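Local coordinates for tRNA threonylcarbamoyladenosine biosynthesis protein TsaB (PDB 5BR9), which probably takes part, as a TsaB-type member of the KAE1/TsaD family, in making the threonylcarbamoyladenosine modification at position 37 of tRNA, at residues L12-V24 / E37-V51. Numbering follows the deposited sequence.
Sequences LLALDTSTEACSV and EVIPRLHAQRLLPMV
Leu47 packs its two methyls against strands 12-16 and 21-24, CD1 lying 3.8 Å from Cys22 SG and CD2 4.0 Å from Leu15 CD1. The setting is the actin-like ATPase fold, whose mixed sheet begins with strands 12-16, 21-28 and 31-38; it illustrates how a helix that follows a hairpin turns back to cover the sheet it has just left. The axis of helix 43-51 runs at 23° to that of strand 21-24, in the same direction. With its CG anti to the backbone N (chi1 179°), Leu47 reaches the seam where Leu15, Thr17, Cys22 and Val24 meet. One turn on, Val51 fits CG2 against Val24 CG1 at 3.8 Å and turns CG1 to Leu13. Met50 SD lies beside Cys22 SG, and the bend at chi3 (55°) turns CE to 3.5 Å from Cys22 O. Phe92 of the second subunit packs on Leu48 and also on Val51. At the sheet edge, Cys22 and Glu37 form an antiparallel hydrogen-bonded pair; its bond from Cys22 N to Glu37 O is nearly straight. Just beyond, where strand gives way to loop, Ile39 N donates to Glu20 O. The His43 ring lies between two backbone oxygens, Thr17 O over the centre of one face and Ile39 O over the other, nearer the rim. Its buried ND1 finds no polar partner and rests 3.5 Å from Cys22 CB.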
ATOM      1  N   LEU A  12      -2.620 -17.317 -13.690  1.00 29.69           N
ATOM      2  CA  LEU A  12      -1.797 -16.308 -13.010  1.00 28.03           C
ATOM      3  C   LEU A  12      -2.274 -14.897 -13.292  1.00 22.70           C
ATOM      4  O   LEU A  12      -2.550 -14.541 -14.438  1.00 27.65           O
ATOM      5  CB  LEU A  12      -0.319 -16.418 -13.426  1.00 23.10           C
ATOM      6  CG  LEU A  12       0.424 -17.718 -13.142  1.00 25.86           C
ATOM      7  CD1 LEU A  12       1.855 -17.653 -13.701  1.00 26.71           C
ATOM      8  CD2 LEU A  12       0.423 -18.040 -11.625  1.00 25.89           C
ATOM      9  N   LEU A  13      -2.306 -14.087 -12.242  1.00 25.81           N
ATOM     10  CA  LEU A  13      -2.682 -12.677 -12.341  1.00 25.01           C
ATOM     11  C   LEU A  13      -1.424 -11.825 -12.134  1.00 29.10           C
ATOM     12  O   LEU A  13      -0.629 -12.074 -11.214  1.00 27.43           O
ATOM     13  CB  LEU A  13      -3.765 -12.327 -11.287  1.00 20.38           C
ATOM     14  CG  LEU A  13      -4.300 -10.894 -11.237  1.00 26.87           C
ATOM     15  CD1 LEU A  13      -5.034 -10.562 -12.544  1.00 24.51           C
ATOM     16  CD2 LEU A  13      -5.213 -10.668 -10.023  1.00 25.16           C
ATOM     17  N   ALA A  14      -1.241 -10.835 -13.000  1.00 23.60           N
ATOM     18  CA  ALA A  14      -0.079  -9.967 -12.937  1.00 25.69           C
ATOM     19  C   ALA A  14      -0.497  -8.505 -12.946  1.00 29.68           C
ATOM     20  O   ALA A  14      -1.457  -8.136 -13.620  1.00 23.18           O
ATOM     21  CB  ALA A  14       0.865 -10.245 -14.097  1.00 20.76           C
ATOM     22  N   LEU A  15       0.174  -7.687 -12.145  1.00 29.26           N
ATOM     23  CA  LEU A  15      -0.093  -6.256 -12.154  1.00 26.26           C
ATOM     24  C   LEU A  15       1.170  -5.416 -11.925  1.00 29.88           C
ATOM     25  O   LEU A  15       2.080  -5.814 -11.190  1.00 27.73           O
ATOM     26  CB  LEU A  15      -1.185  -5.907 -11.163  1.00 31.66           C
ATOM     27  CG  LEU A  15      -1.027  -6.141  -9.686  1.00 34.01           C
ATOM     28  CD1 LEU A  15      -0.284  -4.949  -9.083  1.00 35.31           C
ATOM     29  CD2 LEU A  15      -2.443  -6.288  -9.115  1.00 30.41           C
ATOM     30  N   ASP A  16       1.227  -4.255 -12.572  1.00 25.03           N
ATOM     31  CA  ASP A  16       2.338  -3.358 -12.354  1.00 26.08           C
ATOM     32  C   ASP A  16       1.871  -1.904 -12.242  1.00 30.42           C
ATOM     33  O   ASP A  16       1.126  -1.408 -13.081  1.00 29.08           O
ATOM     34  CB  ASP A  16       3.362  -3.497 -13.475  1.00 24.01           C
ATOM     35  CG  ASP A  16       4.704  -2.906 -13.089  1.00 36.83           C
ATOM     36  OD1 ASP A  16       5.565  -3.673 -12.618  1.00 42.20           O
ATOM     37  OD2 ASP A  16       4.889  -1.680 -13.215  1.00 37.06           O
ATOM     38  N   THR A  17       2.330  -1.235 -11.191  1.00 36.91           N
ATOM     39  CA  THR A  17       2.000   0.159 -10.924  1.00 35.07           C
ATOM     40  C   THR A  17       3.231   0.956 -10.546  1.00 39.00           C
ATOM     41  O   THR A  17       3.134   1.978  -9.876  1.00 44.19           O
ATOM     42  CB  THR A  17       0.982   0.282  -9.768  1.00 34.68           C
ATOM     43  OG1 THR A  17       1.509  -0.390  -8.618  1.00 37.13           O
ATOM     44  CG2 THR A  17      -0.340  -0.351 -10.137  1.00 25.27           C
ATOM     45  N   SER A  18       4.390   0.494 -10.991  1.00 28.24           N
ATOM     46  CA  SER A  18       5.665   1.102 -10.593  1.00 30.36           C
ATOM     47  C   SER A  18       5.932   2.415 -11.329  1.00 35.16           C
ATOM     48  O   SER A  18       6.873   3.152 -10.999  1.00 33.41           O
ATOM     49  CB  SER A  18       6.820   0.115 -10.815  1.00 37.27           C
ATOM     50  OG  SER A  18       7.018  -0.158 -12.195  1.00 40.42           O
ATOM     51  N   THR A  19       5.189   2.652 -12.403  1.00 31.54           N
ATOM     52  CA  THR A  19       5.397   3.855 -13.201  1.00 39.20           C
ATOM     53  C   THR A  19       4.099   4.608 -13.346  1.00 38.24           C
ATOM     54  O   THR A  19       3.115   4.250 -12.712  1.00 39.37           O
ATOM     55  CB  THR A  19       5.964   3.523 -14.618  1.00 41.32           C
ATOM     56  OG1 THR A  19       4.991   2.788 -15.376  1.00 36.51           O
ATOM     57  CG2 THR A  19       7.243   2.715 -14.514  1.00 33.21           C
ATOM     58  N   GLU A  20       4.102   5.630 -14.201  1.00 42.41           N
ATOM     59  CA  GLU A  20       2.885   6.356 -14.560  1.00 51.41           C
ATOM     60  C   GLU A  20       1.927   5.431 -15.333  1.00 46.91           C
ATOM     61  O   GLU A  20       0.742   5.734 -15.497  1.00 40.11           O
ATOM     62  CB  GLU A  20       3.224   7.599 -15.390  1.00 58.48           C
ATOM     63  CG  GLU A  20       3.758   7.286 -16.787  1.00 66.93           C
ATOM     64  CD  GLU A  20       4.098   8.535 -17.595  1.00 78.37           C
ATOM     65  OE1 GLU A  20       4.872   8.410 -18.572  1.00 76.50           O
ATOM     66  OE2 GLU A  20       3.600   9.635 -17.255  1.00 83.03           O
ATOM     67  N   ALA A  21       2.460   4.305 -15.804  1.00 38.87           N
ATOM     68  CA  ALA A  21       1.667   3.269 -16.455  1.00 38.35           C
ATOM     69  C   ALA A  21       1.068   2.327 -15.414  1.00 44.95           C
ATOM     70  O   ALA A  21       1.715   1.978 -14.417  1.00 47.48           O
ATOM     71  CB  ALA A  21       2.514   2.476 -17.453  1.00 31.60           C
ATOM     72  N   CYS A  22      -0.183   1.947 -15.640  1.00 32.21           N
ATOM     73  CA  CYS A  22      -0.852   0.963 -14.820  1.00 30.20           C
ATOM     74  C   CYS A  22      -1.264  -0.204 -15.719  1.00 28.88           C
ATOM     75  O   CYS A  22      -1.918  -0.009 -16.746  1.00 31.76           O
ATOM     76  CB  CYS A  22      -2.063   1.575 -14.114  1.00 37.59           C
ATOM     77  SG  CYS A  22      -2.836   0.456 -12.930  1.00 44.50           S
ATOM     78  N   SER A  23      -0.860  -1.418 -15.384  1.00 27.22           N
ATOM     79  CA  SER A  23      -1.200  -2.510 -16.280  1.00 24.13           C
ATOM     80  C   SER A  23      -1.458  -3.808 -15.533  1.00 31.63           C
ATOM     81  O   SER A  23      -0.959  -4.021 -14.414  1.00 26.43           O
ATOM     82  CB  SER A  23      -0.104  -2.699 -17.334  1.00 24.63           C
ATOM     83  OG  SER A  23       1.105  -3.118 -16.752  1.00 35.40           O
ATOM     84  N   VAL A  24      -2.292  -4.646 -16.147  1.00 22.18           N
ATOM     85  CA  VAL A  24      -2.705  -5.904 -15.554  1.00 24.96           C
ATOM     86  C   VAL A  24      -2.675  -6.971 -16.640  1.00 26.32           C
ATOM     87  O   VAL A  24      -2.903  -6.696 -17.812  1.00 30.07           O
ATOM     88  CB  VAL A  24      -4.109  -5.784 -14.907  1.00 30.82           C
ATOM     89  CG1 VAL A  24      -4.113  -4.706 -13.804  1.00 27.01           C
ATOM     90  CG2 VAL A  24      -5.164  -5.462 -15.964  1.00 30.45           C
ATOM     91  N   GLU A  37      -2.614   1.198 -19.277  1.00 43.10           N
ATOM     92  CA  GLU A  37      -3.037   2.600 -19.346  1.00 48.79           C
ATOM     93  C   GLU A  37      -1.995   3.530 -18.726  1.00 46.95           C
ATOM     94  O   GLU A  37      -1.417   3.205 -17.693  1.00 40.31           O
ATOM     95  CB  GLU A  37      -4.374   2.804 -18.631  1.00 51.80           C
ATOM     96  CG  GLU A  37      -5.574   2.197 -19.324  1.00 62.30           C
ATOM     97  CD  GLU A  37      -6.864   2.401 -18.539  1.00 70.34           C
ATOM     98  OE1 GLU A  37      -6.929   3.322 -17.690  1.00 67.02           O
ATOM     99  OE2 GLU A  37      -7.811   1.624 -18.768  1.00 78.56           O
ATOM    100  N   VAL A  38      -1.763   4.690 -19.339  1.00 48.67           N
ATOM    101  CA  VAL A  38      -0.958   5.707 -18.672  1.00 48.42           C
ATOM    102  C   VAL A  38      -1.909   6.617 -17.899  1.00 51.80           C
ATOM    103  O   VAL A  38      -2.765   7.277 -18.479  1.00 49.86           O
ATOM    104  CB  VAL A  38      -0.050   6.501 -19.660  1.00 52.38           C
ATOM    105  CG1 VAL A  38       0.986   5.575 -20.290  1.00 59.48           C
ATOM    106  CG2 VAL A  38      -0.853   7.184 -20.731  1.00 50.44           C
ATOM    107  N   ILE A  39      -1.773   6.610 -16.574  1.00 54.87           N
ATOM    108  CA  ILE A  39      -2.646   7.386 -15.699  1.00 59.11           C
ATOM    109  C   ILE A  39      -1.896   7.798 -14.439  1.00 63.09           C
ATOM    110  O   ILE A  39      -1.917   7.086 -13.430  1.00 58.46           O
ATOM    111  CB  ILE A  39      -3.937   6.605 -15.334  1.00 62.51           C
ATOM    112  CG1 ILE A  39      -3.640   5.119 -15.091  1.00 56.84           C
ATOM    113  CG2 ILE A  39      -5.013   6.790 -16.398  1.00 63.88           C
ATOM    114  CD1 ILE A  39      -3.979   4.657 -13.686  1.00 55.08           C
ATOM    115  N   PRO A  40      -1.228   8.959 -14.498  1.00 67.93           N
ATOM    116  CA  PRO A  40      -0.457   9.505 -13.378  1.00 71.62           C
ATOM    117  C   PRO A  40      -1.315   9.790 -12.149  1.00 79.15           C
ATOM    118  O   PRO A  40      -2.356  10.437 -12.281  1.00 77.76           O
ATOM    119  CB  PRO A  40       0.111  10.816 -13.944  1.00 72.38           C
ATOM    120  CG  PRO A  40       0.042  10.668 -15.433  1.00 70.04           C
ATOM    121  CD  PRO A  40      -1.167   9.822 -15.690  1.00 69.26           C
ATOM    122  N   ARG A  41      -0.877   9.290 -10.993  1.00 84.34           N
ATOM    123  CA  ARG A  41      -1.458   9.608  -9.682  1.00 96.34           C
ATOM    124  C   ARG A  41      -2.824   8.953  -9.422  1.00101.81           C
ATOM    125  O   ARG A  41      -3.389   9.106  -8.338  1.00110.22           O
ATOM    126  CB  ARG A  41      -1.569  11.131  -9.498  1.00 74.99           C
ATOM    127  N   LEU A  42      -3.354   8.228 -10.403  1.00 94.81           N
ATOM    128  CA  LEU A  42      -4.692   7.649 -10.273  1.00 91.11           C
ATOM    129  C   LEU A  42      -4.640   6.124 -10.128  1.00 82.52           C
ATOM    130  O   LEU A  42      -5.623   5.438 -10.392  1.00 83.07           O
ATOM    131  CB  LEU A  42      -5.564   8.040 -11.474  1.00 86.85           C
ATOM    132  N   HIS A  43      -3.494   5.603  -9.694  1.00 62.71           N
ATOM    133  CA  HIS A  43      -3.291   4.162  -9.621  1.00 58.71           C
ATOM    134  C   HIS A  43      -4.197   3.521  -8.582  1.00 53.20           C
ATOM    135  O   HIS A  43      -4.860   2.534  -8.870  1.00 47.52           O
ATOM    136  CB  HIS A  43      -1.833   3.827  -9.300  1.00 64.15           C
ATOM    137  CG  HIS A  43      -0.872   4.197 -10.387  1.00 73.63           C
ATOM    138  ND1 HIS A  43      -0.637   3.390 -11.478  1.00 72.43           N
ATOM    139  CD2 HIS A  43      -0.080   5.284 -10.546  1.00 74.20           C
ATOM    140  CE1 HIS A  43       0.254   3.965 -12.265  1.00 66.19           C
ATOM    141  NE2 HIS A  43       0.609   5.114 -11.722  1.00 68.35           N
ATOM    142  N   ALA A  44      -4.222   4.099  -7.385  1.00 58.28           N
ATOM    143  CA  ALA A  44      -4.992   3.568  -6.256  1.00 63.73           C
ATOM    144  C   ALA A  44      -6.493   3.497  -6.544  1.00 64.18           C
ATOM    145  O   ALA A  44      -7.232   2.768  -5.875  1.00 63.49           O
ATOM    146  CB  ALA A  44      -4.747   4.412  -5.004  1.00 60.21           C
ATOM    147  N   GLN A  45      -6.940   4.266  -7.529  1.00 56.70           N
ATOM    148  CA  GLN A  45      -8.347   4.285  -7.866  1.00 55.92           C
ATOM    149  C   GLN A  45      -8.626   3.469  -9.109  1.00 52.89           C
ATOM    150  O   GLN A  45      -9.766   3.094  -9.357  1.00 52.41           O
ATOM    151  CB  GLN A  45      -8.830   5.718  -8.065  1.00 57.96           C
ATOM    152  CG  GLN A  45      -8.626   6.602  -6.869  1.00 59.50           C
ATOM    153  CD  GLN A  45      -7.887   7.856  -7.246  1.00 78.73           C
ATOM    154  OE1 GLN A  45      -6.655   7.905  -7.191  1.00 86.92           O
ATOM    155  NE2 GLN A  45      -8.632   8.876  -7.662  1.00 82.64           N
ATOM    156  N   ARG A  46      -7.592   3.188  -9.893  1.00 50.64           N
ATOM    157  CA  ARG A  46      -7.831   2.558 -11.180  1.00 45.24           C
ATOM    158  C   ARG A  46      -7.335   1.120 -11.265  1.00 43.34           C
ATOM    159  O   ARG A  46      -7.721   0.405 -12.178  1.00 48.19           O
ATOM    160  CB  ARG A  46      -7.216   3.402 -12.294  1.00 45.31           C
ATOM    161  CG  ARG A  46      -8.130   4.548 -12.729  1.00 59.16           C
ATOM    162  CD  ARG A  46      -8.562   4.429 -14.199  1.00 70.23           C
ATOM    163  NE  ARG A  46      -8.775   3.046 -14.642  1.00 72.42           N
ATOM    164  CZ  ARG A  46      -9.944   2.398 -14.605  1.00 75.12           C
ATOM    165  NH1 ARG A  46     -11.037   2.998 -14.134  1.00 81.69           N
ATOM    166  NH2 ARG A  46     -10.026   1.142 -15.045  1.00 60.32           N
ATOM    167  N   LEU A  47      -6.510   0.690 -10.312  1.00 39.51           N
ATOM    168  CA  LEU A  47      -5.933  -0.648 -10.366  1.00 35.98           C
ATOM    169  C   LEU A  47      -6.980  -1.761 -10.248  1.00 39.17           C
ATOM    170  O   LEU A  47      -7.046  -2.651 -11.096  1.00 39.21           O
ATOM    171  CB  LEU A  47      -4.881  -0.828  -9.271  1.00 32.51           C
ATOM    172  CG  LEU A  47      -4.238  -2.216  -9.255  1.00 29.27           C
ATOM    173  CD1 LEU A  47      -3.578  -2.466 -10.590  1.00 29.17           C
ATOM    174  CD2 LEU A  47      -3.203  -2.318  -8.137  1.00 30.57           C
ATOM    175  N   LEU A  48      -7.783  -1.727  -9.189  1.00 33.70           N
ATOM    176  CA  LEU A  48      -8.773  -2.781  -8.980  1.00 32.39           C
ATOM    177  C   LEU A  48      -9.874  -2.807 -10.051  1.00 31.77           C
ATOM    178  O   LEU A  48     -10.336  -3.879 -10.417  1.00 37.44           O
ATOM    179  CB  LEU A  48      -9.386  -2.668  -7.590  1.00 31.76           C
ATOM    180  CG  LEU A  48      -8.364  -3.039  -6.505  1.00 42.79           C
ATOM    181  CD1 LEU A  48      -9.000  -2.956  -5.115  1.00 48.52           C
ATOM    182  CD2 LEU A  48      -7.719  -4.410  -6.751  1.00 26.56           C
ATOM    183  N   PRO A  49     -10.334  -1.643 -10.532  1.00 33.20           N
ATOM    184  CA  PRO A  49     -11.269  -1.798 -11.655  1.00 35.46           C
ATOM    185  C   PRO A  49     -10.616  -2.402 -12.912  1.00 33.91           C
ATOM    186  O   PRO A  49     -11.288  -3.116 -13.664  1.00 33.66           O
ATOM    187  CB  PRO A  49     -11.754  -0.362 -11.917  1.00 36.37           C
ATOM    188  CG  PRO A  49     -11.559   0.350 -10.608  1.00 41.27           C
ATOM    189  CD  PRO A  49     -10.336  -0.273  -9.985  1.00 39.00           C
ATOM    190  N   MET A  50      -9.338  -2.126 -13.150  1.00 35.84           N
ATOM    191  CA  MET A  50      -8.674  -2.751 -14.292  1.00 34.90           C
ATOM    192  C   MET A  50      -8.660  -4.271 -14.126  1.00 33.94           C
ATOM    193  O   MET A  50      -8.847  -5.010 -15.094  1.00 36.12           O
ATOM    194  CB  MET A  50      -7.259  -2.220 -14.475  1.00 32.97           C
ATOM    195  CG  MET A  50      -7.204  -0.868 -15.169  1.00 44.15           C
ATOM    196  SD  MET A  50      -5.514  -0.320 -15.509  1.00 42.36           S
ATOM    197  CE  MET A  50      -4.924  -1.725 -16.421  1.00 42.13           C
ATOM    198  N   VAL A  51      -8.461  -4.723 -12.890  1.00 31.13           N
ATOM    199  CA  VAL A  51      -8.441  -6.145 -12.581  1.00 30.08           C
ATOM    200  C   VAL A  51      -9.811  -6.770 -12.784  1.00 34.30           C
ATOM    201  O   VAL A  51      -9.928  -7.834 -13.418  1.00 27.79           O
ATOM    202  CB  VAL A  51      -7.934  -6.390 -11.154  1.00 34.20           C
ATOM    203  CG1 VAL A  51      -8.144  -7.858 -10.754  1.00 32.37           C
ATOM    204  CG2 VAL A  51      -6.443  -6.021 -11.063  1.00 22.88           C
TER